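Local coordinates for YchF GTP-binding protein (Schizosaccharomyces pombe, PDB 1NI3) that hydrolyses ATP, and GTP less efficiently, with magnesium as cofactor, and negatively regulates the G2/M transition of the cell cycle, at residues A[21-26]-A[116-121]; A[60-65]-A[86-91]; A[90-95]-A[111-116]. All blocks are in the same frame, centred on the assembly; numbering follows the deposited sequence.

Interaction 1. Residues A[21-26]-A[116-121]; sequences LKTGIV and VDAIYQ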
loop_
_atom_site.group_PDB
_atom_site.type_symbol
_atom_site.label_atom_id
_atom_site.label_comp_id
_atom_site.label_asym_id
_atom_site.label_seq_id
_atom_site.Cartn_x
_atom_site.Cartn_y
_atom_site.Cartn_z
ATOM N N LEU A 21 -6.432 2.692 4.826
ATOM C CA LEU A 21 -5.869 1.383 4.494
ATOM C C LEU A 21 -4.395 1.451 4.908
ATOM O O LEU A 21 -3.789 2.523 4.849
ATOM C CB LEU A 21 -5.974 1.149 2.985
ATOM C CG LEU A 21 -7.391 1.233 2.428
ATOM C CD1 LEU A 21 -7.439 1.088 0.903
ATOM C CD2 LEU A 21 -8.176 0.138 3.098
ATOM N N LYS A 22 -3.813 0.337 5.339
ATOM C CA LYS A 22 -2.408 0.349 5.756
ATOM C C LYS A 22 -1.572 -0.749 5.077
ATOM O O LYS A 22 -2.120 -1.691 4.505
ATOM C CB LYS A 22 -2.336 0.213 7.280
ATOM C CG LYS A 22 -3.148 -0.957 7.843
ATOM C CD LYS A 22 -3.452 -0.839 9.341
ATOM C CE LYS A 22 -4.478 0.262 9.639
ATOM N NZ LYS A 22 -3.992 1.627 9.268
ATOM N N THR A 23 -0.248 -0.607 5.120
ATOM C CA THR A 23 0.656 -1.584 4.519
ATOM C C THR A 23 1.582 -2.081 5.622
ATOM O O THR A 23 1.922 -1.323 6.538
ATOM C CB THR A 23 1.553 -0.957 3.437
ATOM O OG1 THR A 23 2.510 -0.083 4.050
ATOM C CG2 THR A 23 0.729 -0.147 2.459
ATOM N N GLY A 24 1.989 -3.348 5.539
ATOM C CA GLY A 24 2.881 -3.916 6.539
ATOM C C GLY A 24 4.101 -4.488 5.853
ATOM O O GLY A 24 4.008 -4.912 4.702
ATOM N N ILE A 25 5.247 -4.469 6.530
ATOM C CA ILE A 25 6.477 -5.006 5.952
ATOM C C ILE A 25 6.673 -6.511 6.217
ATOM O O ILE A 25 6.838 -6.949 7.360
ATOM C CB ILE A 25 7.689 -4.271 6.494
ATOM C CG1 ILE A 25 7.528 -2.782 6.205
ATOM C CG2 ILE A 25 8.979 -4.858 5.904
ATOM C CD1 ILE A 25 8.753 -1.935 6.515
ATOM N N VAL A 26 6.668 -7.287 5.140
ATOM C CA VAL A 26 6.820 -8.735 5.183
ATOM C C VAL A 26 8.195 -9.163 4.681
ATOM O O VAL A 26 8.726 -8.607 3.710
ATOM C CB VAL A 26 5.752 -9.413 4.302
ATOM C CG1 VAL A 26 6.231 -10.779 3.839
ATOM C CG2 VAL A 26 4.453 -9.514 5.073
ATOM N N VAL A 116 -3.481 -5.911 7.816
ATOM C CA VAL A 116 -2.927 -4.962 6.857
ATOM C C VAL A 116 -3.622 -5.102 5.480
ATOM O O VAL A 116 -4.421 -6.023 5.275
ATOM C CB VAL A 116 -1.386 -5.181 6.803
ATOM C CG1 VAL A 116 -0.929 -5.652 5.436
ATOM C CG2 VAL A 116 -0.676 -3.939 7.270
ATOM N N ASP A 117 -3.347 -4.198 4.539
ATOM C CA ASP A 117 -4.010 -4.253 3.225
ATOM C C ASP A 117 -3.079 -4.345 2.011
ATOM O O ASP A 117 -3.523 -4.688 0.920
ATOM C CB ASP A 117 -4.902 -3.032 3.071
ATOM C CG ASP A 117 -5.829 -2.862 4.232
ATOM O OD1 ASP A 117 -6.943 -3.439 4.182
ATOM O OD2 ASP A 117 -5.439 -2.180 5.208
ATOM N N ALA A 118 -1.801 -4.019 2.205
ATOM C CA ALA A 118 -0.790 -4.077 1.152
ATOM C C ALA A 118 0.537 -4.510 1.766
ATOM O O ALA A 118 1.008 -3.921 2.741
ATOM C CB ALA A 118 -0.663 -2.721 0.485
ATOM N N ILE A 119 1.134 -5.534 1.169
ATOM C CA ILE A 119 2.386 -6.090 1.641
ATOM C C ILE A 119 3.646 -5.578 0.953
ATOM O O ILE A 119 3.711 -5.456 -0.275
ATOM C CB ILE A 119 2.370 -7.635 1.511
ATOM C CG1 ILE A 119 1.554 -8.245 2.635
ATOM C CG2 ILE A 119 3.778 -8.197 1.546
ATOM C CD1 ILE A 119 1.581 -9.715 2.639
ATOM N N TYR A 120 4.642 -5.278 1.772
ATOM C CA TYR A 120 5.932 -4.825 1.292
ATOM C C TYR A 120 6.860 -6.005 1.542
ATOM O O TYR A 120 7.340 -6.182 2.656
ATOM C CB TYR A 120 6.400 -3.639 2.113
ATOM C CG TYR A 120 5.935 -2.310 1.572
ATOM C CD1 TYR A 120 6.226 -1.945 0.272
ATOM C CD2 TYR A 120 5.265 -1.391 2.377
ATOM C CE1 TYR A 120 5.878 -0.706 -0.222
ATOM C CE2 TYR A 120 4.910 -0.137 1.901
ATOM C CZ TYR A 120 5.224 0.198 0.595
ATOM O OH TYR A 120 4.914 1.433 0.091
ATOM N N GLN A 121 7.117 -6.811 0.518
ATOM C CA GLN A 121 7.965 -7.995 0.664
ATOM C C GLN A 121 9.428 -7.755 0.375
ATOM O O GLN A 121 9.830 -7.623 -0.778
ATOM C CB GLN A 121 7.448 -9.119 -0.239
ATOM C CG GLN A 121 8.200 -10.437 -0.117
ATOM C CD GLN A 121 7.302 -11.620 -0.416
ATOM O OE1 GLN A 121 7.747 -12.660 -0.907
ATOM N NE2 GLN A 121 6.021 -11.467 -0.108
#
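Gly24, Ile25 and Val26 pair with Ile119, Tyr120 and Gln121 as neighbouring parallel strands, buried in the central sheet of the nucleotide-binding domain. Backbone bonds alternate between the strands: Gly24 N to Ala118 O (3.0 Å), Tyr120 N to Gly24 O (3.0 Å) and Val26 N to Tyr120 O (2.8 Å). Ahead of this ladder Asp117 grips Lys22 twice, its N reaching Lys22 O at 2.8 Å while its OD2 takes Lys22 N at 3.0 Å. The second bond is almost straight (173°) and reaches OD2 from its anti side, though 27° out of the carboxylate plane; CG stands beside the Asp117 backbone N (chi1 -52°), on the side from which the carboxylate can turn to Lys22 N. Asp117 OD1 forms a salt bridge with Arg16. An alanine here would probably leave Lys22 N and the Arg16 charge without these mates and the start of the pairing less firmly fixed. Gly24, lacking a side chain, admits Val116 CG2 against its backbone. Branched residues suit the face toward helix 107-113, where Val26 CB meets Ile119 CG2 at 3.6 Å. On the other face Thr23 OG1 approaches the Tyr120 ring obliquely, although its hydroxyl bonds to Thr88 O and that of Tyr120 to Ile297 O. Such parallel pairing, with strand 22-27 running into the P-loop, is typical of the Ras-like G domain.

Interaction 2. Residues A[60-65]-A[86-91]; sequences EAKVAV and FLTVFD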
loop_
_atom_site.group_PDB
_atom_site.type_symbol
_atom_site.label_atom_id
_atom_site.label_comp_id
_atom_site.label_asym_id
_atom_site.label_seq_id
_atom_site.Cartn_x
_atom_site.Cartn_y
_atom_site.Cartn_z
ATOM N N GLU A 60 4.469 1.338 14.260
ATOM C CA GLU A 60 3.739 2.026 13.210
ATOM C C GLU A 60 4.480 3.272 12.766
ATOM O O GLU A 60 4.961 4.046 13.591
ATOM C CB GLU A 60 2.343 2.438 13.689
ATOM C CG GLU A 60 1.551 3.203 12.638
ATOM C CD GLU A 60 0.102 3.420 13.026
ATOM O OE1 GLU A 60 -0.138 3.976 14.119
ATOM O OE2 GLU A 60 -0.797 3.028 12.245
ATOM N N ALA A 61 4.556 3.461 11.457
ATOM C CA ALA A 61 5.201 4.629 10.892
ATOM C C ALA A 61 4.215 5.328 9.954
ATOM O O ALA A 61 3.560 4.676 9.136
ATOM C CB ALA A 61 6.466 4.220 10.138
ATOM N N LYS A 62 4.082 6.644 10.119
ATOM C CA LYS A 62 3.207 7.471 9.278
ATOM C C LYS A 62 4.141 8.162 8.281
ATOM O O LYS A 62 4.682 9.226 8.583
ATOM C CB LYS A 62 2.512 8.568 10.102
ATOM C CG LYS A 62 1.582 8.116 11.223
ATOM C CD LYS A 62 0.357 7.413 10.676
ATOM C CE LYS A 62 -0.503 6.791 11.769
ATOM N NZ LYS A 62 -1.484 5.834 11.170
ATOM N N VAL A 63 4.353 7.571 7.110
ATOM C CA VAL A 63 5.263 8.181 6.137
ATOM C C VAL A 63 4.527 9.188 5.252
ATOM O O VAL A 63 3.449 8.903 4.725
ATOM C CB VAL A 63 5.915 7.112 5.243
ATOM C CG1 VAL A 63 7.096 7.699 4.475
ATOM C CG2 VAL A 63 6.342 5.959 6.096
ATOM N N ALA A 64 5.115 10.365 5.076
ATOM C CA ALA A 64 4.491 11.390 4.257
ATOM C C ALA A 64 4.528 11.000 2.796
ATOM O O ALA A 64 5.579 10.639 2.275
ATOM C CB ALA A 64 5.185 12.722 4.465
ATOM N N VAL A 65 3.371 11.070 2.141
ATOM C CA VAL A 65 3.282 10.725 0.725
ATOM C C VAL A 65 3.807 11.888 -0.102
ATOM O O VAL A 65 3.309 13.016 -0.001
ATOM C CB VAL A 65 1.843 10.483 0.274
ATOM C CG1 VAL A 65 1.848 9.871 -1.107
ATOM C CG2 VAL A 65 1.117 9.611 1.275
ATOM N N PHE A 86 -0.556 10.773 4.117
ATOM C CA PHE A 86 0.257 9.801 4.820
ATOM C C PHE A 86 -0.044 8.357 4.490
ATOM O O PHE A 86 -1.210 7.967 4.393
ATOM C CB PHE A 86 0.142 10.003 6.328
ATOM C CG PHE A 86 0.805 11.255 6.809
ATOM C CD1 PHE A 86 0.078 12.416 7.013
ATOM C CD2 PHE A 86 2.178 11.289 7.021
ATOM C CE1 PHE A 86 0.709 13.601 7.432
ATOM C CE2 PHE A 86 2.816 12.469 7.437
ATOM C CZ PHE A 86 2.077 13.625 7.642
ATOM N N LEU A 87 1.019 7.575 4.285
ATOM C CA LEU A 87 0.904 6.134 4.034
ATOM C C LEU A 87 1.333 5.450 5.329
ATOM O O LEU A 87 2.436 5.683 5.837
ATOM C CB LEU A 87 1.838 5.641 2.914
ATOM C CG LEU A 87 1.891 4.100 2.822
ATOM C CD1 LEU A 87 0.541 3.576 2.369
ATOM C CD2 LEU A 87 2.975 3.642 1.870
ATOM N N THR A 88 0.454 4.621 5.867
ATOM C CA THR A 88 0.748 3.898 7.094
ATOM C C THR A 88 1.595 2.656 6.757
ATOM O O THR A 88 1.294 1.907 5.821
ATOM C CB THR A 88 -0.559 3.494 7.796
ATOM O OG1 THR A 88 -1.310 4.681 8.084
ATOM C CG2 THR A 88 -0.274 2.754 9.096
ATOM N N VAL A 89 2.674 2.453 7.502
ATOM C CA VAL A 89 3.541 1.311 7.265
ATOM C C VAL A 89 3.808 0.590 8.582
ATOM O O VAL A 89 4.357 1.172 9.516
ATOM C CB VAL A 89 4.871 1.774 6.622
ATOM C CG1 VAL A 89 5.737 0.570 6.260
ATOM C CG2 VAL A 89 4.588 2.618 5.403
ATOM N N PHE A 90 3.414 -0.681 8.646
ATOM C CA PHE A 90 3.603 -1.472 9.856
ATOM C C PHE A 90 4.780 -2.425 9.858
ATOM O O PHE A 90 5.066 -3.116 8.865
ATOM C CB PHE A 90 2.341 -2.254 10.198
ATOM C CG PHE A 90 1.381 -1.484 11.057
ATOM C CD1 PHE A 90 0.149 -1.084 10.561
ATOM C CD2 PHE A 90 1.723 -1.123 12.360
ATOM C CE1 PHE A 90 -0.722 -0.334 11.344
ATOM C CE2 PHE A 90 0.850 -0.369 13.151
ATOM C CZ PHE A 90 -0.370 0.025 12.647
ATOM N N ASP A 91 5.460 -2.440 11.001
ATOM C CA ASP A 91 6.609 -3.298 11.226
ATOM C C ASP A 91 6.121 -4.625 11.813
ATOM O O ASP A 91 6.246 -4.886 13.004
ATOM C CB ASP A 91 7.580 -2.613 12.180
ATOM C CG ASP A 91 8.726 -3.507 12.569
ATOM O OD1 ASP A 91 9.195 -4.269 11.694
ATOM O OD2 ASP A 91 9.165 -3.442 13.740
#
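Strand 60-65 runs antiparallel to the 86-90 part of its neighbour, their short axes meeting at 149° and approaching to 4.5 Å. Two hydrogen-bonded pairs, Ala61 with Val89 and Val63 with Leu87, alternate with the non-hydrogen-bonded pairs Glu60 with Phe90, Lys62 with Thr88 and Ala64 with Phe86. Each hydrogen-bonded pair uses both N-H groups; in the shorter bond of the Val63-Leu87 pair, Leu87 N lies 2.8 Å from Val63 O, in the carbonyl plane. Val63 and Val89 share a face, touching through their CG2 methyls at 3.8 Å. Compact side chains, valine and alanine, suit this face, against which helix 33-42 packs, its Ile40 meeting Val63 and its Phe37 meeting Ala61. An antiparallel strand at the edge of an otherwise parallel core is a feature of the Ras-like G domain; strand 60-65 takes that place, joined to strand 81-90 through helix 68-77, while strand 81-90 also bonds to strand 22-27 through Thr23. The opposite face is more polar. Lys62 and Thr88 run alongside each other in the same direction, and Lys62 NZ makes a weak bond to Thr88 OG1 (3.3 Å) besides a salt bridge with Glu60 OE2 (3.1 Å). Glu60, with CG anti to its backbone N (chi1 178°) and an extended chain beyond, passes obliquely by the Phe90 ring, its CB near CE2 and its CD near CZ, the carboxylate and ring planes 24° apart. The long aliphatic part of a glutamate can thus pack beside an aromatic while its charge reaches Lys62. At the far end the Phe86 ring leans across to its partner strand: CD2 nears Lys62 O at 3.6 Å, and CE2 meets Ala64 CB at 3.8 Å, a small methyl that leaves room for the ring.

Interaction 3. Residues A[90-95]-A[111-116]; sequences FDIAGL and SHVRAV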
loop_
_atom_site.group_PDB
_atom_site.type_symbol
_atom_site.label_atom_id
_atom_site.label_comp_id
_atom_site.label_asym_id
_atom_site.label_seq_id
_atom_site.Cartn_x
_atom_site.Cartn_y
_atom_site.Cartn_z
ATOM N N PHE A 90 3.414 -0.681 8.646
ATOM C CA PHE A 90 3.603 -1.472 9.856
ATOM C C PHE A 90 4.780 -2.425 9.858
ATOM O O PHE A 90 5.066 -3.116 8.865
ATOM C CB PHE A 90 2.341 -2.254 10.198
ATOM C CG PHE A 90 1.381 -1.484 11.057
ATOM C CD1 PHE A 90 0.149 -1.084 10.561
ATOM C CD2 PHE A 90 1.723 -1.123 12.360
ATOM C CE1 PHE A 90 -0.722 -0.334 11.344
ATOM C CE2 PHE A 90 0.850 -0.369 13.151
ATOM C CZ PHE A 90 -0.370 0.025 12.647
ATOM N N ASP A 91 5.460 -2.440 11.001
ATOM C CA ASP A 91 6.609 -3.298 11.226
ATOM C C ASP A 91 6.121 -4.625 11.813
ATOM O O ASP A 91 6.246 -4.886 13.004
ATOM C CB ASP A 91 7.580 -2.613 12.180
ATOM C CG ASP A 91 8.726 -3.507 12.569
ATOM O OD1 ASP A 91 9.195 -4.269 11.694
ATOM O OD2 ASP A 91 9.165 -3.442 13.740
ATOM N N ILE A 92 5.555 -5.453 10.944
ATOM C CA ILE A 92 5.034 -6.759 11.315
ATOM C C ILE A 92 5.988 -7.490 12.265
ATOM O O ILE A 92 5.579 -7.934 13.341
ATOM C CB ILE A 92 4.801 -7.619 10.060
ATOM C CG1 ILE A 92 3.972 -6.824 9.050
ATOM C CG2 ILE A 92 4.102 -8.920 10.450
ATOM C CD1 ILE A 92 2.628 -6.382 9.583
ATOM N N ALA A 93 7.251 -7.624 11.867
ATOM C CA ALA A 93 8.227 -8.302 12.709
ATOM C C ALA A 93 8.207 -7.708 14.114
ATOM O O ALA A 93 8.077 -8.428 15.094
ATOM C CB ALA A 93 9.609 -8.182 12.108
ATOM N N GLY A 94 8.330 -6.394 14.212
ATOM C CA GLY A 94 8.324 -5.761 15.515
ATOM C C GLY A 94 7.107 -6.066 16.367
ATOM O O GLY A 94 7.193 -6.019 17.595
ATOM N N LEU A 95 5.980 -6.378 15.730
ATOM C CA LEU A 95 4.735 -6.666 16.451
ATOM C C LEU A 95 4.644 -8.085 16.974
ATOM O O LEU A 95 3.581 -8.512 17.415
ATOM C CB LEU A 95 3.524 -6.410 15.557
ATOM C CG LEU A 95 3.246 -4.942 15.261
ATOM C CD1 LEU A 95 2.277 -4.829 14.098
ATOM C CD2 LEU A 95 2.699 -4.274 16.510
ATOM N N SER A 111 -0.763 -13.600 11.630
ATOM C CA SER A 111 -1.935 -13.049 12.317
ATOM C C SER A 111 -1.971 -11.520 12.307
ATOM O O SER A 111 -3.037 -10.929 12.376
ATOM C CB SER A 111 -2.045 -13.584 13.760
ATOM O OG SER A 111 -1.180 -12.892 14.646
ATOM N N HIS A 112 -0.802 -10.897 12.199
ATOM C CA HIS A 112 -0.676 -9.435 12.165
ATOM C C HIS A 112 -0.757 -8.887 10.760
ATOM O O HIS A 112 -1.212 -7.769 10.530
ATOM C CB HIS A 112 0.653 -8.999 12.768
ATOM C CG HIS A 112 0.653 -8.988 14.258
ATOM N ND1 HIS A 112 -0.128 -8.123 14.980
ATOM C CD2 HIS A 112 1.303 -9.769 15.154
ATOM C CE1 HIS A 112 0.034 -8.371 16.275
ATOM N NE2 HIS A 112 0.893 -9.360 16.399
ATOM N N VAL A 113 -0.273 -9.681 9.822
ATOM C CA VAL A 113 -0.307 -9.306 8.426
ATOM C C VAL A 113 -1.764 -9.138 8.005
ATOM O O VAL A 113 -2.103 -8.232 7.241
ATOM C CB VAL A 113 0.351 -10.388 7.565
ATOM C CG1 VAL A 113 -0.009 -10.189 6.102
ATOM C CG2 VAL A 113 1.855 -10.336 7.745
ATOM N N ARG A 114 -2.624 -10.006 8.526
ATOM C CA ARG A 114 -4.045 -9.967 8.208
ATOM C C ARG A 114 -4.657 -8.609 8.478
ATOM O O ARG A 114 -5.610 -8.213 7.824
ATOM C CB ARG A 114 -4.805 -11.029 9.026
ATOM C CG ARG A 114 -4.463 -12.468 8.687
ATOM C CD ARG A 114 -5.065 -13.459 9.677
ATOM N NE ARG A 114 -4.729 -14.842 9.336
ATOM C CZ ARG A 114 -5.355 -15.553 8.402
ATOM N NH1 ARG A 114 -6.359 -15.017 7.715
ATOM N NH2 ARG A 114 -4.969 -16.796 8.144
ATOM N N ALA A 115 -4.106 -7.896 9.443
ATOM C CA ALA A 115 -4.665 -6.604 9.795
ATOM C C ALA A 115 -4.199 -5.511 8.852
ATOM O O ALA A 115 -4.501 -4.332 9.041
ATOM C CB ALA A 115 -4.283 -6.249 11.222
ATOM N N VAL A 116 -3.481 -5.911 7.816
ATOM C CA VAL A 116 -2.927 -4.962 6.857
ATOM C C VAL A 116 -3.622 -5.102 5.480
ATOM O O VAL A 116 -4.421 -6.023 5.275
ATOM C CB VAL A 116 -1.386 -5.181 6.803
ATOM C CG1 VAL A 116 -0.929 -5.652 5.436
ATOM C CG2 VAL A 116 -0.676 -3.939 7.270
#
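His112, on helix 107-113, meets Leu95 and Ile92 of the loop that follows strand 81-90. Its CB lies 4.2 Å from Ile92 CG2, and the two side chains pass one another heading opposite ways. CG stands beside the backbone N of His112, anti to the carbonyl carbon (chi1 -80°), and from there the ring extends to Leu95. Leu95 CB sits over the centre of one ring face, 3.9 Å from the centroid and only 1° off the normal, a CH-pi contact. Around the ring, ND1 also comes within 4.2 Å of Leu95 CD1, CD2 lies 3.4 Å from Leu95 O, and CE1 nears the same oxygen. At the tip NE2 is 3.0 Å from Leu95 O, but the angle is too poor for a hydrogen bond. A flat imidazole suits the place because its face can lie against an aliphatic carbon. One residue along the helix, Val113 presents CG2 to Ile92 CG2 at 3.8 Å, the side chains crossing at about a right angle; both are buried, and Val113 reaches on to Val26 of the central sheet. Beyond, Phe90 and Val116 touch loosely through CD1 and CG2. Each segment folds on itself: Leu95 N bonds to Asp91 O and Ile92 O, and a type I turn closes from Val113 to Val116, with Val116 N bonded to Val113 O at 2.8 Å. The sequence from Asp91 to Gly94 fits the DxxG motif of G domains, and Leu95 follows it where Ras has a glutamine. Across the contact the chemistry is dispersion and CH-pi, without a salt bridge or hydrogen bond between the two segments, which is consistent with a switch region that can shift against the helix.

Overall arrangement
The three contacts lie progressively farther from the centre of the chain. Interaction 1 is the most buried, while interactions 2 and 3 are only partly so. Interactions 1 and 2 belong to one sheet and are stitched together where Thr23 O and Ile25 N meet the backbone of Phe90; one is a parallel ladder, the other antiparallel. Phe90 and Asp91 carry the chain from interaction 2 into interaction 3, and Val116 belongs to both 1 and 3. Regular backbone bonding thus dominates in the sheet, with charged groups toward its margins, whereas interaction 3, loop against helix, relies on side-chain contacts. Interactions 2 and 3 are both nested within the loop closed by interaction 1.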